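Local atomic coordinates of prephenate dehydrogenase (Aquifex aeolicus, PDB entry 2G5C), a protein that probably catalyses the NAD-dependent oxidative decarboxylation of prephenate to 3-(4-hydroxyphenyl)pyruvate, a step of tyrosine biosynthesis. Residues 107-113 / 148-153; 103-107 / 143-147; 251-255 / 266-271. All blocks are in the same frame, centred on the assembly; numbering follows the deposited sequence.

Contacts 1 and 2 are neighbours in the nucleotide-binding domain, with centres about 7 Å apart. Both use helix 101-110 and share Glu107, and together they tie this helix to the connection between strand 140-143 and helix 151-163. Contact 2 is the more buried and has one short hydrogen bond beside threonine and valine methyl contacts. Contact 1 lies nearer the surface and relies on lysine, arginine, backbone carbonyls and a water. Contact 3 is remote, its centre about 47 Å from that of contact 1 and about 40 Å from that of contact 2. It is a buried helix pair in the dimerization domain, mainly leucine and tyrosine, and it borders the second subunit.

Contact 1 of 3, residues 107-113 / 148-153; sequences ENILGKR and KTDKKR
The strongest polar link between 107-113 and 148-153 is a water. The water donates to Lys112 O at 2.6 Å and accepts from Asp150 N at 2.9 Å. Direct polar links are weak: Lys112 NZ bonds Lys148 O at 3.3 Å, and Thr149 OG1 and Glu107 OE2 form a weak, unsettled pair at 3.4 Å. The main partner of both Glu107 and Thr149 is Thr146. The Lys112 side chain folds back with chi1 to chi3 all m, which brings NZ to the carbonyl.

Within 148-153, Asp150 (chi1 t) is the N-cap of helix 151-163. Asp150 OD2 accepts a weak capping bond from Arg153 N at 3.3 Å and forms a salt bridge with Arg153 NH1 at 3.0 Å. Gly111, the first residue past helix 101-110 to leave helical angles, has phi 76°, and Gly111 N bonds to Glu107 O at 2.8 Å. Arg113 turns back so that Arg113 NE donates to Leu110 O at 3.0 Å.

The backbones come nearest at Lys112 and Asp150, CA to CA 5.8 Å, then at Arg113 and Arg153, 7.4 Å. Arg153 lays one guanidinium face against the Lys112-Arg113 peptide. Arg153 NE is 3.4 Å from Arg113 CA, and Arg153 CD is 2.9 Å from Lys112 O. Arg153 NH2 also bonds Ala90 O. Lys112 CE packs on Asp150 CB at 3.9 Å.

A helix C-terminus thus meets a helix N-terminus in the Rossmann-type domain. The chemistry implies a partly hydrated join, built on backbone carbonyls and long side chains rather than on an apolar core.

Contact 2 of 3, residues 103-107 / 143-147; sequences VYDLE and LTPTK
Segment 103-107 is one turn of helix 101-110, with Glu107 N bonded to Val103 O at 3.1 Å. Segment 143-147 starts at the last residue of strand 140-143 and runs on as irregular loop; Lys147 is no longer extended. The nearest CA pairs are Val103 with Thr144 at 7.8 Å and Tyr104 with Thr146 at 8.5 Å. Side chains therefore bridge the gap. Val103, Glu107, Thr144 and Thr146 all direct CB toward the other segment.

There is one hydrogen bond across. Thr146 OG1 donates to Glu107 OE2 at 2.6 Å. Thr146 has chi1 p, and Glu107 has chi1 m and chi2 t, which extends its carboxylate to the loop. Thr149 OG1 is bonded to Thr146 N.

The remaining contacts are van der Waals. Thr146 CG2 lies 3.5 Å from Tyr104 CE1, oblique to the ring, and 4.2 Å from Val103 CG1. Val103 (chi1 t) places CG2 3.3 Å from Thr144 OG1. That hydroxyl is buried with no polar partner in the model. The Tyr104 hydroxyl bonds to Glu174, and Pro173 at the start of helix 173-201 packs on Val103, Tyr104, Thr144 and Thr146.

The contact joins a helix of the Rossmann-type domain to the loop after strand 140-143, near the start of the long helix 173-201. The Val103 side chain is about 12 Å from the bound NAD. Chemically, a buried carboxylate is met by a threonine hydroxyl, while threonine and valine methyls fill the space beside it.

Contact 3 of 3, residues 251-255 / 266-271; sequences SLNHL and ELVEYL
The helical segments 251-255 and 266-271 run roughly antiparallel, at 147° between their N-to-C directions. The axes of these segments approach to 11.8 Å, so large side chains fill the space between them. The closest CA pair is Leu255 and Leu267, at 7.4 Å.

Glu266 comes first. Glu266 OE2 is 4.1 Å from His254 NE2, and Glu266 OE1 forms a salt bridge with Arg261. Leu267 (chi1 t, chi2 p) meets Leu255, which has the same rotamer, CD1 to CD1 at 3.4 Å.

Tyr270 is the centre of the contact. Its chi1 is t, and its ring reaches across to the other helix. Leu255 CD1 makes a CH-pi contact over the Tyr270 ring face, 4.1 Å from the centroid and 28° off the normal. His254 and Tyr270 lie rim to rim, with centroids 5.4 Å apart and planes at 17°; His254 ND1 is 3.4 Å from Tyr270 CE1. The Tyr270 OH lies 3.0 Å from Ser251 O. Leu271 ends the row, with Leu271 CD2 4.5 Å from Leu255 CD1.

The pair is a helical hairpin of the dimerization domain, within a predicted coiled-coil region. Helix 238-260 and helix 264-279 form its two arms. The second subunit packs beside it: its Asp196 bonds Ser251 OG and touches Tyr270, its Phe192 meets Leu271, and its Phe248 meets Leu252.

Contact 1 of 3, residues 107-113 / 148-153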
loop_
_atom_site.group_PDB
_atom_site.type_symbol
_atom_site.label_atom_id
_atom_site.label_comp_id
_atom_site.label_asym_id
_atom_site.label_seq_id
_atom_site.Cartn_x
_atom_site.Cartn_y
_atom_site.Cartn_z
ATOM N N GLU A 107 12.634 -32.689 4.275
ATOM C CA GLU A 107 12.137 -34.066 4.290
ATOM C C GLU A 107 13.313 -35.023 4.112
ATOM O O GLU A 107 13.353 -36.083 4.725
ATOM C CB GLU A 107 11.135 -34.318 3.159
ATOM C CG GLU A 107 9.840 -33.524 3.220
ATOM C CD GLU A 107 8.827 -33.997 2.182
ATOM O OE1 GLU A 107 9.224 -34.215 1.017
ATOM O OE2 GLU A 107 7.635 -34.148 2.529
ATOM N N ASN A 108 14.270 -34.649 3.266
ATOM C CA ASN A 108 15.435 -35.491 3.023
ATOM C C ASN A 108 16.363 -35.561 4.230
ATOM O O ASN A 108 17.177 -36.479 4.336
ATOM C CB ASN A 108 16.238 -34.986 1.817
ATOM C CG ASN A 108 15.484 -35.125 0.510
ATOM O OD1 ASN A 108 14.732 -36.077 0.315
ATOM N ND2 ASN A 108 15.700 -34.184 -0.401
ATOM N N ILE A 109 16.242 -34.593 5.136
ATOM C CA ILE A 109 17.087 -34.544 6.325
ATOM C C ILE A 109 16.414 -35.089 7.580
ATOM O O ILE A 109 17.055 -35.763 8.391
ATOM C CB ILE A 109 17.548 -33.099 6.623
ATOM C CG1 ILE A 109 18.436 -32.588 5.488
ATOM C CG2 ILE A 109 18.309 -33.052 7.941
ATOM C CD1 ILE A 109 18.864 -31.141 5.649
ATOM N N LEU A 110 15.130 -34.798 7.745
ATOM C CA LEU A 110 14.399 -35.249 8.924
ATOM C C LEU A 110 13.541 -36.478 8.678
ATOM O O LEU A 110 13.096 -37.128 9.621
ATOM C CB LEU A 110 13.524 -34.117 9.457
ATOM C CG LEU A 110 14.293 -32.879 9.918
ATOM C CD1 LEU A 110 13.312 -31.775 10.268
ATOM C CD2 LEU A 110 15.168 -33.235 11.116
ATOM N N GLY A 111 13.297 -36.785 7.409
ATOM C CA GLY A 111 12.495 -37.948 7.074
ATOM C C GLY A 111 11.004 -37.773 7.283
ATOM O O GLY A 111 10.454 -36.692 7.065
ATOM N N LYS A 112 10.350 -38.849 7.710
ATOM C CA LYS A 112 8.910 -38.855 7.941
ATOM C C LYS A 112 8.478 -37.904 9.052
ATOM O O LYS A 112 7.286 -37.706 9.278
ATOM C CB LYS A 112 8.448 -40.272 8.288
ATOM C CG LYS A 112 8.773 -41.308 7.227
ATOM C CD LYS A 112 7.879 -41.171 5.996
ATOM C CE LYS A 112 6.426 -41.510 6.316
ATOM N NZ LYS A 112 5.583 -41.616 5.089
ATOM N N ARG A 113 9.444 -37.316 9.743
ATOM C CA ARG A 113 9.130 -36.406 10.836
ATOM C C ARG A 113 8.655 -35.019 10.413
ATOM O O ARG A 113 7.836 -34.406 11.098
ATOM C CB ARG A 113 10.345 -36.262 11.758
ATOM C CG ARG A 113 10.606 -37.503 12.597
ATOM C CD ARG A 113 11.859 -37.376 13.438
ATOM N NE ARG A 113 13.057 -37.316 12.610
ATOM C CZ ARG A 113 14.258 -37.711 13.013
ATOM N NH1 ARG A 113 14.424 -38.197 14.234
ATOM N NH2 ARG A 113 15.294 -37.626 12.190
ATOM N N LYS A 148 5.662 -37.985 0.251
ATOM C CA LYS A 148 6.448 -38.592 1.322
ATOM C C LYS A 148 5.952 -38.174 2.704
ATOM O O LYS A 148 6.414 -38.695 3.719
ATOM C CB LYS A 148 7.921 -38.203 1.183
ATOM C CG LYS A 148 8.532 -38.553 -0.162
ATOM C CD LYS A 148 10.013 -38.214 -0.199
ATOM C CE LYS A 148 10.614 -38.517 -1.565
ATOM N NZ LYS A 148 12.083 -38.267 -1.592
ATOM N N THR A 149 5.014 -37.232 2.738
ATOM C CA THR A 149 4.466 -36.742 3.999
ATOM C C THR A 149 3.676 -37.815 4.740
ATOM O O THR A 149 2.925 -38.578 4.135
ATOM C CB THR A 149 3.547 -35.522 3.770
ATOM O OG1 THR A 149 4.296 -34.474 3.145
ATOM C CG2 THR A 149 2.995 -35.016 5.091
ATOM N N ASP A 150 3.851 -37.858 6.058
ATOM C CA ASP A 150 3.169 -38.829 6.905
ATOM C C ASP A 150 1.764 -38.351 7.265
ATOM O O ASP A 150 1.597 -37.357 7.972
ATOM C CB ASP A 150 4.000 -39.068 8.174
ATOM C CG ASP A 150 3.319 -39.994 9.157
ATOM O OD1 ASP A 150 2.668 -40.965 8.714
ATOM O OD2 ASP A 150 3.447 -39.761 10.374
ATOM N N LYS A 151 0.756 -39.067 6.772
ATOM C CA LYS A 151 -0.642 -38.720 7.016
ATOM C C LYS A 151 -0.978 -38.479 8.479
ATOM O O LYS A 151 -1.749 -37.573 8.801
ATOM C CB LYS A 151 -1.570 -39.807 6.459
ATOM C CG LYS A 151 -1.856 -39.680 4.970
ATOM C CD LYS A 151 -2.580 -38.374 4.660
ATOM C CE LYS A 151 -2.883 -38.234 3.173
ATOM N NZ LYS A 151 -3.486 -36.905 2.851
ATOM N N LYS A 152 -0.411 -39.292 9.363
ATOM C CA LYS A 152 -0.671 -39.144 10.787
ATOM C C LYS A 152 -0.087 -37.835 11.309
ATOM O O LYS A 152 -0.723 -37.136 12.098
ATOM C CB LYS A 152 -0.085 -40.330 11.558
ATOM C CG LYS A 152 -0.632 -41.682 11.114
ATOM C CD LYS A 152 -2.157 -41.724 11.206
ATOM C CE LYS A 152 -2.718 -43.044 10.693
ATOM N NZ LYS A 152 -2.217 -44.207 11.480
ATOM N N ARG A 153 1.122 -37.503 10.865
ATOM C CA ARG A 153 1.772 -36.268 11.294
ATOM C C ARG A 153 1.105 -35.038 10.681
ATOM O O ARG A 153 1.066 -33.976 11.300
ATOM C CB ARG A 153 3.257 -36.294 10.931
ATOM C CG ARG A 153 4.104 -37.179 11.835
ATOM C CD ARG A 153 5.583 -37.014 11.521
ATOM N NE ARG A 153 6.446 -37.610 12.538
ATOM C CZ ARG A 153 6.604 -38.916 12.722
ATOM N NH1 ARG A 153 5.956 -39.785 11.958
ATOM N NH2 ARG A 153 7.417 -39.357 13.671
HETATM O O HOH W 1 5.748 -36.334 7.696
#

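Contact 2 of 3, residues 103-107 / 143-147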
loop_
_atom_site.group_PDB
_atom_site.type_symbol
_atom_site.label_atom_id
_atom_site.label_comp_id
_atom_site.label_asym_id
_atom_site.label_seq_id
_atom_site.Cartn_x
_atom_site.Cartn_y
_atom_site.Cartn_z
ATOM N N VAL A 103 11.002 -27.470 1.596
ATOM C CA VAL A 103 10.230 -28.586 2.113
ATOM C C VAL A 103 10.849 -29.933 1.763
ATOM O O VAL A 103 10.875 -30.832 2.596
ATOM C CB VAL A 103 8.777 -28.554 1.599
ATOM C CG1 VAL A 103 8.049 -29.821 2.013
ATOM C CG2 VAL A 103 8.058 -27.338 2.163
ATOM N N TYR A 104 11.346 -30.067 0.537
ATOM C CA TYR A 104 11.958 -31.318 0.106
ATOM C C TYR A 104 13.310 -31.535 0.771
ATOM O O TYR A 104 13.681 -32.669 1.081
ATOM C CB TYR A 104 12.109 -31.339 -1.419
ATOM C CG TYR A 104 10.789 -31.178 -2.144
ATOM C CD1 TYR A 104 9.760 -32.104 -1.974
ATOM C CD2 TYR A 104 10.557 -30.080 -2.970
ATOM C CE1 TYR A 104 8.530 -31.939 -2.605
ATOM C CE2 TYR A 104 9.329 -29.906 -3.607
ATOM C CZ TYR A 104 8.321 -30.837 -3.418
ATOM O OH TYR A 104 7.099 -30.656 -4.024
ATOM N N ASP A 105 14.051 -30.454 0.994
ATOM C CA ASP A 105 15.351 -30.580 1.641
ATOM C C ASP A 105 15.164 -30.995 3.095
ATOM O O ASP A 105 15.930 -31.808 3.619
ATOM C CB ASP A 105 16.137 -29.266 1.577
ATOM C CG ASP A 105 16.476 -28.856 0.159
ATOM O OD1 ASP A 105 16.661 -29.749 -0.692
ATOM O OD2 ASP A 105 16.571 -27.639 -0.104
ATOM N N LEU A 106 14.146 -30.441 3.747
ATOM C CA LEU A 106 13.884 -30.781 5.138
ATOM C C LEU A 106 13.389 -32.219 5.268
ATOM O O LEU A 106 13.690 -32.890 6.259
ATOM C CB LEU A 106 12.877 -29.801 5.756
ATOM C CG LEU A 106 13.403 -28.365 5.905
ATOM C CD1 LEU A 106 12.386 -27.507 6.652
ATOM C CD2 LEU A 106 14.724 -28.377 6.661
ATOM N N GLU A 107 12.634 -32.689 4.275
ATOM C CA GLU A 107 12.137 -34.066 4.290
ATOM C C GLU A 107 13.313 -35.023 4.112
ATOM O O GLU A 107 13.353 -36.083 4.725
ATOM C CB GLU A 107 11.135 -34.318 3.159
ATOM C CG GLU A 107 9.840 -33.524 3.220
ATOM C CD GLU A 107 8.827 -33.997 2.182
ATOM O OE1 GLU A 107 9.224 -34.215 1.017
ATOM O OE2 GLU A 107 7.635 -34.148 2.529
ATOM N N LEU A 143 -0.390 -25.602 4.889
ATOM C CA LEU A 143 0.466 -26.755 5.115
ATOM C C LEU A 143 0.785 -27.265 3.720
ATOM O O LEU A 143 -0.080 -27.263 2.842
ATOM C CB LEU A 143 -0.257 -27.828 5.939
ATOM C CG LEU A 143 -0.673 -27.392 7.350
ATOM C CD1 LEU A 143 -1.075 -28.614 8.165
ATOM C CD2 LEU A 143 0.486 -26.668 8.033
ATOM N N THR A 144 2.030 -27.670 3.506
ATOM C CA THR A 144 2.444 -28.150 2.198
ATOM C C THR A 144 2.869 -29.615 2.220
ATOM O O THR A 144 4.058 -29.936 2.178
ATOM C CB THR A 144 3.596 -27.291 1.632
ATOM O OG1 THR A 144 4.730 -27.366 2.500
ATOM C CG2 THR A 144 3.160 -25.836 1.515
ATOM N N PRO A 145 1.893 -30.526 2.291
ATOM C CA PRO A 145 2.227 -31.950 2.310
ATOM C C PRO A 145 2.648 -32.429 0.924
ATOM O O PRO A 145 2.271 -31.842 -0.094
ATOM C CB PRO A 145 0.929 -32.594 2.779
ATOM C CG PRO A 145 -0.105 -31.712 2.157
ATOM C CD PRO A 145 0.441 -30.322 2.434
ATOM N N THR A 146 3.449 -33.485 0.897
ATOM C CA THR A 146 3.918 -34.074 -0.350
ATOM C C THR A 146 3.523 -35.547 -0.327
ATOM O O THR A 146 2.711 -35.965 0.504
ATOM C CB THR A 146 5.447 -33.984 -0.482
ATOM O OG1 THR A 146 6.060 -34.811 0.516
ATOM C CG2 THR A 146 5.912 -32.549 -0.305
ATOM N N LYS A 147 4.101 -36.337 -1.226
ATOM C CA LYS A 147 3.783 -37.758 -1.273
ATOM C C LYS A 147 4.497 -38.493 -0.142
ATOM O O LYS A 147 3.995 -39.491 0.372
ATOM C CB LYS A 147 4.187 -38.351 -2.625
ATOM C CG LYS A 147 3.653 -39.756 -2.865
ATOM C CD LYS A 147 3.947 -40.225 -4.284
ATOM C CE LYS A 147 3.328 -41.589 -4.569
ATOM N NZ LYS A 147 3.544 -42.001 -5.984
#

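Contact 3 of 3, residues 251-255 / 266-271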
loop_
_atom_site.group_PDB
_atom_site.type_symbol
_atom_site.label_atom_id
_atom_site.label_comp_id
_atom_site.label_asym_id
_atom_site.label_seq_id
_atom_site.Cartn_x
_atom_site.Cartn_y
_atom_site.Cartn_z
ATOM N N SER A 251 2.503 -5.824 -17.162
ATOM C CA SER A 251 1.278 -5.073 -16.891
ATOM C C SER A 251 1.534 -3.565 -16.836
ATOM O O SER A 251 0.746 -2.776 -17.360
ATOM C CB SER A 251 0.639 -5.524 -15.574
ATOM O OG SER A 251 -0.002 -6.779 -15.712
ATOM N N LEU A 252 2.635 -3.168 -16.202
ATOM C CA LEU A 252 2.977 -1.758 -16.082
ATOM C C LEU A 252 3.351 -1.158 -17.443
ATOM O O LEU A 252 3.016 -0.013 -17.737
ATOM C CB LEU A 252 4.130 -1.579 -15.083
ATOM C CG LEU A 252 4.676 -0.155 -14.870
ATOM C CD1 LEU A 252 3.534 0.779 -14.481
ATOM C CD2 LEU A 252 5.773 -0.155 -13.783
ATOM N N ASN A 253 4.039 -1.931 -18.279
ATOM C CA ASN A 253 4.419 -1.416 -19.585
ATOM C C ASN A 253 3.217 -1.298 -20.515
ATOM O O ASN A 253 3.181 -0.419 -21.382
ATOM C CB ASN A 253 5.511 -2.285 -20.209
ATOM C CG ASN A 253 6.845 -2.094 -19.529
ATOM O OD1 ASN A 253 7.198 -0.981 -19.155
ATOM N ND2 ASN A 253 7.600 -3.174 -19.374
ATOM N N HIS A 254 2.235 -2.173 -20.327
ATOM C CA HIS A 254 1.019 -2.128 -21.130
ATOM C C HIS A 254 0.327 -0.819 -20.755
ATOM O O HIS A 254 -0.150 -0.083 -21.615
ATOM C CB HIS A 254 0.133 -3.339 -20.811
ATOM C CG HIS A 254 -1.179 -3.341 -21.531
ATOM N ND1 HIS A 254 -2.259 -2.590 -21.114
ATOM C CD2 HIS A 254 -1.583 -3.991 -22.648
ATOM C CE1 HIS A 254 -3.270 -2.778 -21.943
ATOM N NE2 HIS A 254 -2.887 -3.623 -22.883
ATOM N N LEU A 255 0.292 -0.523 -19.459
ATOM C CA LEU A 255 -0.314 0.718 -18.983
ATOM C C LEU A 255 0.458 1.919 -19.549
ATOM O O LEU A 255 -0.133 2.859 -20.097
ATOM C CB LEU A 255 -0.298 0.756 -17.448
ATOM C CG LEU A 255 -0.889 2.011 -16.789
ATOM C CD1 LEU A 255 -2.315 2.223 -17.273
ATOM C CD2 LEU A 255 -0.858 1.855 -15.273
ATOM N N GLU A 266 -9.151 3.077 -24.215
ATOM C CA GLU A 266 -8.555 1.836 -23.755
ATOM C C GLU A 266 -7.979 2.010 -22.350
ATOM O O GLU A 266 -7.973 1.067 -21.555
ATOM C CB GLU A 266 -7.456 1.355 -24.708
ATOM C CG GLU A 266 -7.140 -0.132 -24.522
ATOM C CD GLU A 266 -6.160 -0.671 -25.550
ATOM O OE1 GLU A 266 -5.983 -0.021 -26.593
ATOM O OE2 GLU A 266 -5.577 -1.750 -25.314
ATOM N N LEU A 267 -7.501 3.213 -22.048
ATOM C CA LEU A 267 -6.933 3.477 -20.731
ATOM C C LEU A 267 -8.032 3.382 -19.676
ATOM O O LEU A 267 -7.853 2.733 -18.642
ATOM C CB LEU A 267 -6.272 4.861 -20.692
ATOM C CG LEU A 267 -5.530 5.255 -19.406
ATOM C CD1 LEU A 267 -4.624 4.128 -18.951
ATOM C CD2 LEU A 267 -4.717 6.524 -19.641
ATOM N N VAL A 268 -9.171 4.020 -19.935
ATOM C CA VAL A 268 -10.260 3.960 -18.974
ATOM C C VAL A 268 -10.721 2.513 -18.777
ATOM O O VAL A 268 -11.018 2.106 -17.657
ATOM C CB VAL A 268 -11.461 4.867 -19.382
ATOM C CG1 VAL A 268 -12.082 4.402 -20.695
ATOM C CG2 VAL A 268 -12.510 4.856 -18.272
ATOM N N GLU A 269 -10.753 1.723 -19.848
ATOM C CA GLU A 269 -11.176 0.333 -19.714
ATOM C C GLU A 269 -10.190 -0.477 -18.876
ATOM O O GLU A 269 -10.585 -1.367 -18.126
ATOM C CB GLU A 269 -11.320 -0.327 -21.083
ATOM C CG GLU A 269 -12.337 0.317 -21.990
ATOM C CD GLU A 269 -12.345 -0.321 -23.360
ATOM O OE1 GLU A 269 -11.252 -0.481 -23.944
ATOM O OE2 GLU A 269 -13.438 -0.663 -23.853
ATOM N N TYR A 270 -8.903 -0.172 -19.022
ATOM C CA TYR A 270 -7.864 -0.866 -18.277
ATOM C C TYR A 270 -8.066 -0.603 -16.790
ATOM O O TYR A 270 -8.020 -1.521 -15.957
ATOM C CB TYR A 270 -6.493 -0.340 -18.716
ATOM C CG TYR A 270 -5.306 -0.925 -17.982
ATOM C CD1 TYR A 270 -4.510 -1.911 -18.569
ATOM C CD2 TYR A 270 -4.951 -0.460 -16.714
ATOM C CE1 TYR A 270 -3.384 -2.415 -17.912
ATOM C CE2 TYR A 270 -3.833 -0.957 -16.052
ATOM C CZ TYR A 270 -3.051 -1.929 -16.655
ATOM O OH TYR A 270 -1.925 -2.382 -16.016
ATOM N N LEU A 271 -8.296 0.666 -16.473
ATOM C CA LEU A 271 -8.470 1.109 -15.095
ATOM C C LEU A 271 -9.774 0.619 -14.498
ATOM O O LEU A 271 -9.836 0.287 -13.321
ATOM C CB LEU A 271 -8.381 2.637 -15.036
ATOM C CG LEU A 271 -7.018 3.156 -15.536
ATOM C CD1 LEU A 271 -7.000 4.673 -15.547
ATOM C CD2 LEU A 271 -5.918 2.614 -14.636
#